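Local coordinates for photoreceptor-histidine kinase BphP (Stigmatella aurantiaca DW4/3-1, PDB 6BAF), which probably senses red and far-red light through a bound bilin chromophore and, as a histidine kinase, passes the signal on by phosphorylation, at residues A[20-25]-A[29-34]; A[77-82]-A[282-287]; A[81-86]-A[90-95]; A[96-99]-A[104-107]; A[120-125]-A[290-295]. All coordinates share one frame; numbering follows the deposited sequence.

Contact 1 of 5, residues A[20-25]-A[29-34]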
# COMPACT_ATOMS: atom_id res chain seq x y z
N LEU A 20 4.28 21.66 15.61
CA LEU A 20 5.67 21.33 15.29
C LEU A 20 6.52 21.42 16.55
O LEU A 20 6.48 22.43 17.26
CB LEU A 20 6.19 22.25 14.22
CG LEU A 20 7.60 21.90 13.74
CD1 LEU A 20 7.69 21.98 12.22
CD2 LEU A 20 8.64 22.83 14.45
N LEU A 21 7.28 20.37 16.83
CA LEU A 21 8.29 20.34 17.89
C LEU A 21 9.65 20.07 17.28
O LEU A 21 9.76 19.34 16.29
CB LEU A 21 7.97 19.25 18.90
CG LEU A 21 6.56 19.22 19.48
CD1 LEU A 21 6.44 17.99 20.35
CD2 LEU A 21 6.25 20.50 20.29
N VAL A 22 10.72 20.65 17.85
CA VAL A 22 12.08 20.22 17.55
C VAL A 22 12.66 19.58 18.80
O VAL A 22 12.47 20.09 19.92
CB VAL A 22 12.96 21.38 17.07
CG1 VAL A 22 14.37 20.88 16.84
CG2 VAL A 22 12.40 22.02 15.78
N LEU A 23 13.33 18.45 18.62
CA LEU A 23 13.81 17.57 19.69
C LEU A 23 15.32 17.45 19.63
O LEU A 23 15.90 17.23 18.55
CB LEU A 23 13.20 16.17 19.55
CG LEU A 23 11.68 16.05 19.47
CD1 LEU A 23 11.32 14.58 19.23
CD2 LEU A 23 11.10 16.48 20.74
N SER A 24 15.98 17.55 20.79
CA SER A 24 17.41 17.32 20.71
C SER A 24 17.70 15.83 20.58
O SER A 24 16.89 14.98 20.93
CB SER A 24 18.12 17.83 21.97
OG SER A 24 17.73 17.02 23.07
N GLU A 25 18.92 15.52 20.17
CA GLU A 25 19.33 14.13 20.06
C GLU A 25 20.64 13.98 20.80
O GLU A 25 21.58 14.73 20.51
CB GLU A 25 19.51 13.75 18.60
CG GLU A 25 18.34 14.19 17.71
CD GLU A 25 18.58 13.87 16.23
OE1 GLU A 25 19.07 14.76 15.48
OE2 GLU A 25 18.30 12.71 15.83
N VAL A 29 15.07 16.50 24.24
CA VAL A 29 14.61 17.72 24.88
C VAL A 29 13.96 18.62 23.83
O VAL A 29 14.54 18.82 22.75
CB VAL A 29 15.80 18.45 25.57
CG1 VAL A 29 15.34 19.80 26.14
CG2 VAL A 29 16.42 17.56 26.66
N LEU A 30 12.80 19.21 24.15
CA LEU A 30 12.14 20.11 23.20
C LEU A 30 12.91 21.42 23.17
O LEU A 30 12.91 22.17 24.16
CB LEU A 30 10.69 20.41 23.60
CG LEU A 30 9.64 19.35 23.95
CD1 LEU A 30 8.20 19.77 23.62
CD2 LEU A 30 9.98 18.03 23.42
N THR A 31 13.51 21.73 22.03
CA THR A 31 14.15 23.03 21.88
C THR A 31 13.32 24.04 21.12
O THR A 31 13.66 25.23 21.13
CB THR A 31 15.48 22.87 21.14
OG1 THR A 31 15.19 22.44 19.81
CG2 THR A 31 16.36 21.82 21.85
N HIS A 32 12.30 23.60 20.37
CA HIS A 32 11.37 24.48 19.67
C HIS A 32 9.97 23.88 19.83
O HIS A 32 9.81 22.66 19.90
CB HIS A 32 11.62 24.64 18.16
CG HIS A 32 13.02 25.03 17.77
ND1 HIS A 32 14.14 24.32 18.16
CD2 HIS A 32 13.47 25.99 16.92
CE1 HIS A 32 15.21 24.85 17.59
NE2 HIS A 32 14.83 25.86 16.83
N ALA A 33 8.97 24.75 19.88
CA ALA A 33 7.57 24.36 19.91
C ALA A 33 6.76 25.45 19.24
O ALA A 33 7.02 26.64 19.44
CB ALA A 33 7.06 24.16 21.33
N SER A 34 5.80 25.05 18.41
CA SER A 34 4.97 26.07 17.79
C SER A 34 3.97 26.59 18.83
O SER A 34 3.55 25.87 19.75
CB SER A 34 4.28 25.50 16.54
OG SER A 34 3.52 24.38 16.91
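Val-22 faces both Thr-31 and His-32 across an antiparallel beta hairpin of the PAS fold, and this two-against-one pairing is a classic beta bulge. The evidence is the register: Leu-21 pairs with Ala-33 and Val-22 with His-32, but Leu-23 pairs with Leu-30, a shift of one residue. Val-22 N donates to His-32 O at 3.0 Å, while Val-22 O accepts from Thr-31 N instead of from the histidine amide. Followed outward, Val-22 CB lies 3.4 Å from His-32 ND1. From there CG1, set anti to the backbone N (chi1 177°), leans toward the threonine and meets Thr-31 OG1. CG2 takes the other direction and sits over one face of the imidazole, 4.0 Å from its centroid, as a CH-pi contact. The two side chains run side by side, pointing the same way. The ring's rotation is fixed from its edge as well, because Thr-31 OG1 lies in the ring plane and is hydrogen-bonded to His-32 ND1 at 2.7 Å. Leu-21, Leu-23, Leu-30 and Ala-33 occupy the other face of the sheet, where Leu-21 CD2 reaches both Leu-30 CD1 and Ala-33 CB. Beyond the hairpin, strand 103-110 continues the sheet through backbone bonds of Leu-21 and Leu-23. Both ends are closed by serine hydroxyls: Ser-34 OG, also bonded to Asn-36, accepts from Leu-20 N, and at the turn Ser-24 OG receives Val-29 N at 3.0 Å while Ser-24 N returns a 2.7 Å bond to Val-29 O.

Contact 2 of 5, residues A[77-82]-A[282-287]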
# COMPACT_ATOMS: atom_id res chain seq x y z
N LEU A 77 9.80 4.44 9.72
CA LEU A 77 8.85 4.22 10.80
C LEU A 77 7.65 5.15 10.81
O LEU A 77 6.68 4.87 11.54
CB LEU A 77 9.56 4.31 12.16
CG LEU A 77 10.87 3.50 12.19
CD1 LEU A 77 11.73 3.86 13.39
CD2 LEU A 77 10.58 2.00 12.17
N ASN A 78 7.66 6.28 10.09
CA ASN A 78 6.45 7.12 10.12
C ASN A 78 5.26 6.33 9.56
O ASN A 78 5.43 5.50 8.68
CB ASN A 78 6.64 8.43 9.33
CG ASN A 78 7.65 9.38 10.00
OD1 ASN A 78 7.62 9.55 11.22
ND2 ASN A 78 8.54 9.96 9.23
N PRO A 79 4.04 6.57 10.07
CA PRO A 79 3.73 7.55 11.13
C PRO A 79 4.00 6.97 12.53
O PRO A 79 3.90 5.77 12.75
CB PRO A 79 2.25 7.83 10.92
CG PRO A 79 1.69 6.42 10.39
CD PRO A 79 2.84 5.90 9.52
N LEU A 80 4.36 7.84 13.47
CA LEU A 80 4.58 7.40 14.83
C LEU A 80 3.27 7.55 15.58
O LEU A 80 2.54 8.52 15.37
CB LEU A 80 5.67 8.23 15.50
CG LEU A 80 6.93 8.36 14.64
CD1 LEU A 80 7.90 9.36 15.29
CD2 LEU A 80 7.59 6.98 14.41
N LYS A 81 2.95 6.60 16.44
CA LYS A 81 1.80 6.76 17.31
C LYS A 81 2.23 7.61 18.50
O LYS A 81 3.15 7.24 19.23
CB LYS A 81 1.26 5.41 17.76
CG LYS A 81 0.10 5.57 18.73
CD LYS A 81 -0.58 4.24 19.09
CE LYS A 81 0.45 3.14 19.39
NZ LYS A 81 0.88 3.16 20.82
N VAL A 82 1.61 8.76 18.67
CA VAL A 82 1.93 9.66 19.76
C VAL A 82 0.67 9.83 20.57
O VAL A 82 -0.35 10.28 20.03
CB VAL A 82 2.45 11.01 19.26
CG1 VAL A 82 2.58 11.98 20.43
CG2 VAL A 82 3.79 10.83 18.49
N VAL A 282 -7.22 16.76 4.32
CA VAL A 282 -7.07 15.38 3.84
C VAL A 282 -6.41 14.52 4.92
O VAL A 282 -5.33 14.87 5.42
CB VAL A 282 -6.25 15.36 2.55
CG1 VAL A 282 -6.19 13.95 1.97
CG2 VAL A 282 -6.80 16.36 1.55
N PRO A 283 -6.99 13.37 5.30
CA PRO A 283 -6.36 12.50 6.31
C PRO A 283 -5.02 11.92 5.85
O PRO A 283 -4.73 11.78 4.66
CB PRO A 283 -7.38 11.37 6.51
CG PRO A 283 -8.66 11.86 5.88
CD PRO A 283 -8.28 12.84 4.82
N TYR A 284 -4.23 11.53 6.85
CA TYR A 284 -2.88 11.03 6.62
C TYR A 284 -2.85 9.88 5.62
O TYR A 284 -2.05 9.90 4.68
CB TYR A 284 -2.26 10.58 7.94
CG TYR A 284 -0.89 9.98 7.73
CD1 TYR A 284 0.22 10.79 7.52
CD2 TYR A 284 -0.71 8.59 7.70
CE1 TYR A 284 1.49 10.25 7.28
CE2 TYR A 284 0.55 8.03 7.46
CZ TYR A 284 1.65 8.88 7.27
OH TYR A 284 2.90 8.33 7.04
N GLU A 285 -3.69 8.84 5.84
CA GLU A 285 -3.73 7.68 4.95
C GLU A 285 -4.11 8.07 3.52
O GLU A 285 -3.63 7.45 2.56
CB GLU A 285 -4.73 6.62 5.45
CG GLU A 285 -4.26 5.74 6.63
CD GLU A 285 -5.31 4.66 7.04
OE1 GLU A 285 -5.69 4.60 8.26
OE2 GLU A 285 -5.75 3.87 6.14
N VAL A 286 -4.99 9.06 3.34
CA VAL A 286 -5.32 9.49 1.98
C VAL A 286 -4.15 10.23 1.35
O VAL A 286 -3.74 9.93 0.22
CB VAL A 286 -6.60 10.34 1.99
CG1 VAL A 286 -6.98 10.83 0.59
CG2 VAL A 286 -7.73 9.56 2.62
N ARG A 287 -3.56 11.20 2.08
CA ARG A 287 -2.43 11.94 1.51
C ARG A 287 -1.34 10.99 1.07
O ARG A 287 -0.81 11.10 -0.04
CB ARG A 287 -1.84 12.94 2.52
CG ARG A 287 -2.73 14.06 2.89
CD ARG A 287 -1.92 15.24 3.46
NE ARG A 287 -0.85 14.89 4.41
CZ ARG A 287 -1.00 14.89 5.73
NH1 ARG A 287 -2.19 15.15 6.26
NH2 ARG A 287 0.04 14.59 6.52
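Pro-79 and Tyr-284 make nearly all of this small contact between the loop that leads into edge strand 80-85 of the PAS-fold sheet and the start of helix 284-300 in the GAF domain. Only 107 Å² is buried in total, and no hydrogen bond crosses. The tight part is the pyrrolidine against the outer end of the phenol. Pro-79 CG comes within 3.5 Å of Tyr-284 CE2, and Pro-79 CB stands 4.2 Å from the ring centroid, 28° off the normal, an off-centre CH-pi contact. The tyrosine reaches this far because its CG is anti to the backbone N (chi1 177°), which carries the ring outward from the first turn of the helix. A cis peptide bond precedes Pro-79. The looser side is toward Asn-78, whose CB is 4.4 Å from Tyr-284 OH; the side-chain ND2 of Asn-78 donates to Ala-97 O. Both touching partners are partly exposed, and Phe-123 of the second subunit packs on each of them, so the site also borders the dimer interface. With an alanine here instead of Tyr-284, the Pro-79 ring would probably lose its aromatic partner and a gap would open between loop and helix, also taking a surface from Phe-123 of the second subunit. At the helix start, Pro-283 is the N-cap residue, its carbonyl oxygen receiving Arg-287 N. Arg-287 folds back there: NH1 donates to Val-282 O at 3.3 Å, NH2 pairs with Glu-109, and one guanidinium face lies against Tyr-284 CA. At the ring's far end, Tyr-284 OH sits 3.5 Å from Pro-79 CD.

Contact 3 of 5, residues A[81-86]-A[90-95]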
# COMPACT_ATOMS: atom_id res chain seq x y z
N LYS A 81 2.95 6.60 16.44
CA LYS A 81 1.80 6.76 17.31
C LYS A 81 2.23 7.61 18.50
O LYS A 81 3.15 7.24 19.23
CB LYS A 81 1.26 5.41 17.76
CG LYS A 81 0.10 5.57 18.73
CD LYS A 81 -0.58 4.24 19.09
CE LYS A 81 0.45 3.14 19.39
NZ LYS A 81 0.88 3.16 20.82
N VAL A 82 1.61 8.76 18.67
CA VAL A 82 1.93 9.66 19.76
C VAL A 82 0.67 9.83 20.57
O VAL A 82 -0.35 10.28 20.03
CB VAL A 82 2.45 11.01 19.26
CG1 VAL A 82 2.58 11.98 20.43
CG2 VAL A 82 3.79 10.83 18.49
N VAL A 83 0.72 9.49 21.85
CA VAL A 83 -0.41 9.67 22.75
C VAL A 83 0.01 10.68 23.81
O VAL A 83 0.88 10.40 24.64
CB VAL A 83 -0.85 8.34 23.38
CG1 VAL A 83 -2.01 8.56 24.35
CG2 VAL A 83 -1.20 7.32 22.26
N TRP A 84 -0.59 11.86 23.77
CA TRP A 84 -0.23 12.95 24.66
C TRP A 84 -1.09 12.95 25.92
O TRP A 84 -2.26 13.34 25.86
CB TRP A 84 -0.36 14.29 23.95
CG TRP A 84 0.94 14.76 23.57
CD1 TRP A 84 1.71 14.27 22.55
CD2 TRP A 84 1.68 15.80 24.14
NE1 TRP A 84 2.90 14.94 22.48
CE2 TRP A 84 2.91 15.90 23.43
CE3 TRP A 84 1.43 16.68 25.17
CZ2 TRP A 84 3.88 16.83 23.71
CZ3 TRP A 84 2.40 17.60 25.44
CH2 TRP A 84 3.61 17.66 24.71
N ARG A 85 -0.49 12.59 27.05
CA ARG A 85 -1.16 12.64 28.35
C ARG A 85 -0.90 14.00 28.98
O ARG A 85 0.21 14.28 29.45
CB ARG A 85 -0.67 11.53 29.27
CG ARG A 85 -1.49 11.36 30.56
CD ARG A 85 -1.37 9.95 31.08
NE ARG A 85 -2.36 9.11 30.41
CZ ARG A 85 -2.54 7.81 30.63
NH1 ARG A 85 -1.77 7.16 31.50
NH2 ARG A 85 -3.48 7.15 29.95
N VAL A 86 -1.91 14.86 29.02
CA VAL A 86 -1.69 16.20 29.54
C VAL A 86 -2.27 16.32 30.95
O VAL A 86 -1.51 16.51 31.91
CB VAL A 86 -2.22 17.28 28.59
CG1 VAL A 86 -3.66 16.96 28.10
CG2 VAL A 86 -2.14 18.65 29.23
N ASP A 90 -5.83 11.52 27.59
CA ASP A 90 -4.99 11.28 26.44
C ASP A 90 -5.54 11.97 25.20
O ASP A 90 -6.75 11.98 24.96
CB ASP A 90 -4.89 9.79 26.15
CG ASP A 90 -4.11 9.07 27.20
OD1 ASP A 90 -3.41 9.75 27.97
OD2 ASP A 90 -4.20 7.82 27.26
N ARG A 91 -4.63 12.50 24.39
CA ARG A 91 -4.93 12.97 23.05
C ARG A 91 -4.09 12.16 22.07
O ARG A 91 -2.96 11.76 22.37
CB ARG A 91 -4.65 14.46 22.92
CG ARG A 91 -5.63 15.38 23.63
CD ARG A 91 -4.83 16.54 24.13
NE ARG A 91 -5.41 17.86 23.90
CZ ARG A 91 -5.85 18.66 24.88
NH1 ARG A 91 -5.80 18.25 26.15
NH2 ARG A 91 -6.32 19.87 24.57
N PHE A 92 -4.66 11.86 20.91
CA PHE A 92 -4.03 10.94 19.98
C PHE A 92 -3.59 11.69 18.73
O PHE A 92 -4.32 12.56 18.24
CB PHE A 92 -4.99 9.79 19.64
CG PHE A 92 -5.27 8.90 20.82
CD1 PHE A 92 -6.13 9.32 21.83
CD2 PHE A 92 -4.65 7.66 20.93
CE1 PHE A 92 -6.36 8.52 22.94
CE2 PHE A 92 -4.88 6.84 22.03
CZ PHE A 92 -5.74 7.28 23.04
N PHE A 93 -2.38 11.38 18.26
CA PHE A 93 -1.77 12.11 17.16
C PHE A 93 -1.03 11.13 16.28
O PHE A 93 -0.49 10.14 16.77
CB PHE A 93 -0.77 13.18 17.67
CG PHE A 93 -1.39 14.25 18.52
CD1 PHE A 93 -1.94 15.38 17.93
CD2 PHE A 93 -1.43 14.12 19.90
CE1 PHE A 93 -2.54 16.37 18.71
CE2 PHE A 93 -2.01 15.10 20.70
CZ PHE A 93 -2.57 16.23 20.11
N ASP A 94 -0.96 11.44 14.99
CA ASP A 94 0.06 10.87 14.11
C ASP A 94 1.27 11.79 14.13
O ASP A 94 1.16 12.99 13.85
CB ASP A 94 -0.44 10.71 12.68
CG ASP A 94 -1.61 9.72 12.58
OD1 ASP A 94 -1.50 8.60 13.15
OD2 ASP A 94 -2.62 10.09 11.94
N GLY A 95 2.42 11.22 14.48
CA GLY A 95 3.67 11.93 14.41
C GLY A 95 4.33 11.61 13.09
O GLY A 95 4.41 10.45 12.67
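Asp-90 OD1 receives Arg-85 NE at 2.7 Å, and Asp-90 OD2 receives Arg-85 NH2 at 2.9 Å, a two-nitrogen, side-on salt bridge near the turn of the antiparallel hairpin 80-85/90-100 of the PAS fold. The guanidinium and carboxylate planes are 11° apart, nearly coplanar, and OD1 uses its syn lone pair. The bend in the arginine at chi3 (-85°) turns the NE edge toward the acid. Both bonds are somewhat bent. Val-83 CG1 lies across the base of the acid, 3.6 Å from both Asp-90 CG and Asp-90 CB, and this methyl also stands over one face of the Phe-92 ring, 4.3 Å from its centroid. Val-83 CG2 meets the rim of that ring at CD2 and CE2.

On the opposite face, Val-82, Trp-84 and Phe-93 build an apolar layer. Trp-84 CB touches Phe-93 CE2 near the plane of the phenyl ring, 3.7 Å away, while the indole's five-membered ring and the phenyl lie obliquely, planes at 84°. Helix 37-41 and Leu-108 of strand 103-110 cover this layer, and Phe-56 meets the indole. Backbone bonds in the hydrogen-bonded pairs, such as Trp-84 N to Arg-91 O at 2.8 Å, tie the strands together.

The two faces thus differ in chemistry: Val-82, Trp-84 and Phe-93 pack the hairpin onto the PAS core, whereas the other face combines the Val-83/Phe-92 contact with a partly exposed ion pair, whose flat two-bond geometry restrains rotation of both charged groups and probably favours their charged forms.

Contact 4 of 5, residues A[96-99]-A[104-107]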
# COMPACT_ATOMS: atom_id res chain seq x y z
N ILE A 96 4.78 12.65 12.42
CA ILE A 96 5.66 12.53 11.28
C ILE A 96 6.96 13.21 11.68
O ILE A 96 6.99 14.43 11.90
CB ILE A 96 5.04 13.17 10.04
CG1 ILE A 96 3.65 12.56 9.81
CG2 ILE A 96 5.96 13.02 8.87
CD1 ILE A 96 2.74 13.49 9.06
N ALA A 97 8.03 12.43 11.80
CA ALA A 97 9.30 12.95 12.27
C ALA A 97 10.34 12.82 11.16
O ALA A 97 10.32 11.86 10.39
CB ALA A 97 9.75 12.22 13.54
N HIS A 98 11.23 13.81 11.07
CA HIS A 98 12.32 13.75 10.10
C HIS A 98 13.52 14.51 10.67
O HIS A 98 13.40 15.29 11.60
CB HIS A 98 11.91 14.33 8.72
CG HIS A 98 11.78 15.82 8.68
ND1 HIS A 98 10.67 16.49 9.16
CD2 HIS A 98 12.63 16.78 8.21
CE1 HIS A 98 10.84 17.80 9.01
NE2 HIS A 98 12.02 18.00 8.44
N ARG A 99 14.69 14.22 10.10
CA ARG A 99 15.93 14.91 10.37
C ARG A 99 16.29 15.75 9.16
O ARG A 99 16.26 15.26 8.03
CB ARG A 99 17.05 13.93 10.68
CG ARG A 99 16.75 13.08 11.91
CD ARG A 99 17.97 12.23 12.28
NE ARG A 99 17.71 11.50 13.51
CZ ARG A 99 17.21 10.27 13.54
NH1 ARG A 99 16.93 9.65 12.40
NH2 ARG A 99 16.97 9.68 14.69
N LEU A 104 16.01 17.45 14.54
CA LEU A 104 15.00 16.39 14.57
C LEU A 104 13.65 17.07 14.79
O LEU A 104 13.39 17.62 15.86
CB LEU A 104 15.29 15.38 15.68
CG LEU A 104 14.73 13.96 15.74
CD1 LEU A 104 14.50 13.48 17.16
CD2 LEU A 104 13.59 13.59 14.78
N ILE A 105 12.81 17.04 13.77
CA ILE A 105 11.54 17.76 13.77
C ILE A 105 10.42 16.73 13.87
O ILE A 105 10.39 15.77 13.09
CB ILE A 105 11.38 18.62 12.51
CG1 ILE A 105 12.47 19.69 12.49
CG2 ILE A 105 9.95 19.17 12.45
CD1 ILE A 105 12.56 20.49 11.20
N LEU A 106 9.51 16.93 14.82
CA LEU A 106 8.37 16.05 15.01
C LEU A 106 7.11 16.87 14.79
O LEU A 106 6.89 17.88 15.48
CB LEU A 106 8.41 15.42 16.41
CG LEU A 106 7.16 14.68 16.88
CD1 LEU A 106 6.89 13.45 16.00
CD2 LEU A 106 7.30 14.29 18.37
N GLU A 107 6.33 16.50 13.78
CA GLU A 107 5.06 17.15 13.50
C GLU A 107 3.91 16.27 13.96
O GLU A 107 3.94 15.04 13.75
CB GLU A 107 4.95 17.47 12.01
CG GLU A 107 6.00 18.51 11.71
CD GLU A 107 6.06 18.92 10.29
OE1 GLU A 107 6.46 18.08 9.42
OE2 GLU A 107 5.71 20.11 10.04
O HOH W 1 8.10 15.90 9.91
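His-98 and Ile-105 lie side by side, pointing the same way, as a hydrogen-bonded pair of the antiparallel hairpin 90-100/103-110 in the PAS-fold sheet. The imidazole lies obliquely alongside the isoleucine: His-98 CE1 is 3.6 Å from Ile-105 CB, and His-98 NE2 meets Ile-105 CD1 at 3.8 Å. This placing follows from chi1 of 73°, which puts CG between the backbone N and the carbonyl carbon. ND1 then points along the strand to a water in the ring plane, 2.7 Å away. The same water donates to Ile-96 O at 2.7 Å and to Glu-107 OE1 at 2.8 Å, linking three residues on one face. A leucine in place of His-98 would probably leave that water without one of its three partners and free to shift. Glu-107 has further holds, its carboxylate accepting from the amides of Val-236 and Leu-237. On the other face, Ala-97 CB touches Leu-106 CD1 at 4.0 Å, while Arg-99, salt-bridged to Glu-25, extends past Leu-104. Among the backbone bonds, Ile-105 N to His-98 O is short and nearly straight, 2.8 Å at 171°. Water thus mediates between histidine and glutamate, while the carboxylate's direct amide bonds join this PAS strand to the backbone at Val-236 and Leu-237 and would probably stabilise its negative charge.

Contact 5 of 5, residues A[120-125]-A[290-295]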
# COMPACT_ATOMS: atom_id res chain seq x y z
N LEU A 120 -6.31 0.30 6.43
CA LEU A 120 -7.17 -0.39 5.47
C LEU A 120 -7.49 0.49 4.28
O LEU A 120 -7.44 0.04 3.12
CB LEU A 120 -8.45 -0.87 6.17
CG LEU A 120 -9.44 -1.72 5.35
CD1 LEU A 120 -8.70 -2.82 4.57
CD2 LEU A 120 -10.47 -2.34 6.26
N SER A 121 -7.76 1.78 4.52
CA SER A 121 -8.00 2.68 3.39
C SER A 121 -6.78 2.80 2.49
O SER A 121 -6.92 2.82 1.26
CB SER A 121 -8.41 4.06 3.90
OG SER A 121 -9.37 3.88 4.92
N PHE A 122 -5.58 2.88 3.07
CA PHE A 122 -4.39 2.95 2.22
C PHE A 122 -4.24 1.69 1.37
O PHE A 122 -3.92 1.77 0.18
CB PHE A 122 -3.13 3.16 3.09
CG PHE A 122 -1.84 3.16 2.32
CD1 PHE A 122 -1.15 1.97 2.06
CD2 PHE A 122 -1.29 4.35 1.87
CE1 PHE A 122 0.04 1.97 1.34
CE2 PHE A 122 -0.08 4.37 1.17
CZ PHE A 122 0.59 3.17 0.89
N PHE A 123 -4.38 0.51 2.00
CA PHE A 123 -4.35 -0.79 1.30
C PHE A 123 -5.26 -0.79 0.07
O PHE A 123 -4.79 -1.02 -1.05
CB PHE A 123 -4.72 -1.89 2.32
CG PHE A 123 -4.89 -3.25 1.73
CD1 PHE A 123 -3.80 -4.11 1.62
CD2 PHE A 123 -6.15 -3.69 1.32
CE1 PHE A 123 -3.95 -5.40 1.11
CE2 PHE A 123 -6.33 -5.00 0.79
CZ PHE A 123 -5.22 -5.86 0.70
N HIS A 124 -6.53 -0.41 0.23
CA HIS A 124 -7.46 -0.42 -0.91
C HIS A 124 -7.13 0.68 -1.93
O HIS A 124 -7.16 0.44 -3.16
CB HIS A 124 -8.91 -0.25 -0.43
CG HIS A 124 -9.45 -1.46 0.28
ND1 HIS A 124 -9.43 -2.73 -0.27
CD2 HIS A 124 -10.04 -1.59 1.50
CE1 HIS A 124 -9.93 -3.59 0.60
NE2 HIS A 124 -10.34 -2.93 1.66
N ALA A 125 -6.81 1.88 -1.44
CA ALA A 125 -6.50 3.00 -2.34
C ALA A 125 -5.35 2.66 -3.27
O ALA A 125 -5.45 2.87 -4.49
CB ALA A 125 -6.17 4.25 -1.52
N CYS A 290 -2.19 9.09 -2.00
CA CYS A 290 -2.05 9.93 -3.19
C CYS A 290 -0.59 10.11 -3.55
O CYS A 290 -0.22 10.02 -4.73
CB CYS A 290 -2.71 11.27 -2.96
SG CYS A 290 -4.50 11.14 -2.96
N GLU A 291 0.26 10.36 -2.55
CA GLU A 291 1.67 10.54 -2.86
C GLU A 291 2.27 9.25 -3.41
O GLU A 291 3.11 9.29 -4.32
CB GLU A 291 2.44 11.09 -1.63
CG GLU A 291 2.76 10.13 -0.46
CD GLU A 291 3.44 10.84 0.75
OE1 GLU A 291 3.57 12.07 0.71
OE2 GLU A 291 3.86 10.16 1.73
N PHE A 292 1.82 8.10 -2.90
CA PHE A 292 2.29 6.82 -3.44
C PHE A 292 1.89 6.66 -4.90
O PHE A 292 2.69 6.21 -5.74
CB PHE A 292 1.71 5.69 -2.58
CG PHE A 292 2.22 4.35 -2.94
CD1 PHE A 292 1.66 3.63 -3.99
CD2 PHE A 292 3.33 3.80 -2.27
CE1 PHE A 292 2.17 2.39 -4.36
CE2 PHE A 292 3.82 2.55 -2.63
CZ PHE A 292 3.25 1.86 -3.68
N LEU A 293 0.65 7.04 -5.25
CA LEU A 293 0.25 7.01 -6.66
C LEU A 293 1.06 7.98 -7.52
O LEU A 293 1.38 7.67 -8.68
CB LEU A 293 -1.25 7.31 -6.78
CG LEU A 293 -2.03 6.13 -6.17
CD1 LEU A 293 -3.52 6.43 -6.14
CD2 LEU A 293 -1.69 4.80 -6.90
N GLY A 294 1.43 9.14 -6.96
CA GLY A 294 2.34 10.02 -7.68
C GLY A 294 3.69 9.39 -7.96
O GLY A 294 4.25 9.54 -9.04
N GLU A 295 4.24 8.68 -6.98
CA GLU A 295 5.48 7.94 -7.25
C GLU A 295 5.29 6.90 -8.34
O GLU A 295 6.18 6.67 -9.16
CB GLU A 295 5.98 7.27 -5.98
CG GLU A 295 6.39 8.26 -4.90
CD GLU A 295 7.39 7.67 -3.91
OE1 GLU A 295 8.30 6.86 -4.33
OE2 GLU A 295 7.26 8.05 -2.71
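Phe-122 points the edge of its ring at the face of Phe-292 in an offset edge-to-face pair, the main contact between segments 120-125 and 290-295. The centroids are 6.0 Å apart and the planes stand at 79°; the closest atoms are Phe-122 CZ and Phe-292 CD2, at 4.2 Å. Both rings reach into the gap between the helices because each has CG anti to its own amide nitrogen (chi1 176° and -174°). Next to them, Leu-293 CD1 approaches Ala-125 O at 4.4 Å, a marginal contact, and the total buried area of 121 Å² fits light packing without any crossing hydrogen bond.

In the next shell, Ala-289 touches both Phe-122 and Ala-125, filling in one helical turn before Phe-292. Glu-285, nearer the start of the same helix, accepts Phe-122 N through OE2 and so ties the beginning of helix 120-135 to its neighbour.

Farther out lies the second subunit: its Phe-123 meets Phe-122 edge-to-face, its Leu-130 packs on Phe-292, and its Arg-134 forms a salt bridge with Glu-295. Helix 139-154 covers Ala-125, Cys-290 and Leu-293, so the pair sits in a helical bundle at the dimer interface, as in other bacterial phytochromes.

In the fold
Along the chain, contacts 1, 3 and 4 close in succession as local hairpins of one antiparallel sheet in the PAS fold. Contacts 1 and 4 are neighbours, centres 9 Å apart, joined through adjacent strands 19-23 and 103-110 and the Glu-25 to Arg-99 salt bridge; contacts 3 and 4 share strand 90-100. Contact 2 spans about 200 residues, enclosing contact 4, and brings the sheet edge to helix 284-300 of the GAF domain. Contact 5, its centre 12 Å from that of contact 2, uses the same helix, with segments alternating along the chain. Contacts 2 and 5 both touch the second subunit, so helix 284-300 links PAS sheet, GAF domain and dimer interface.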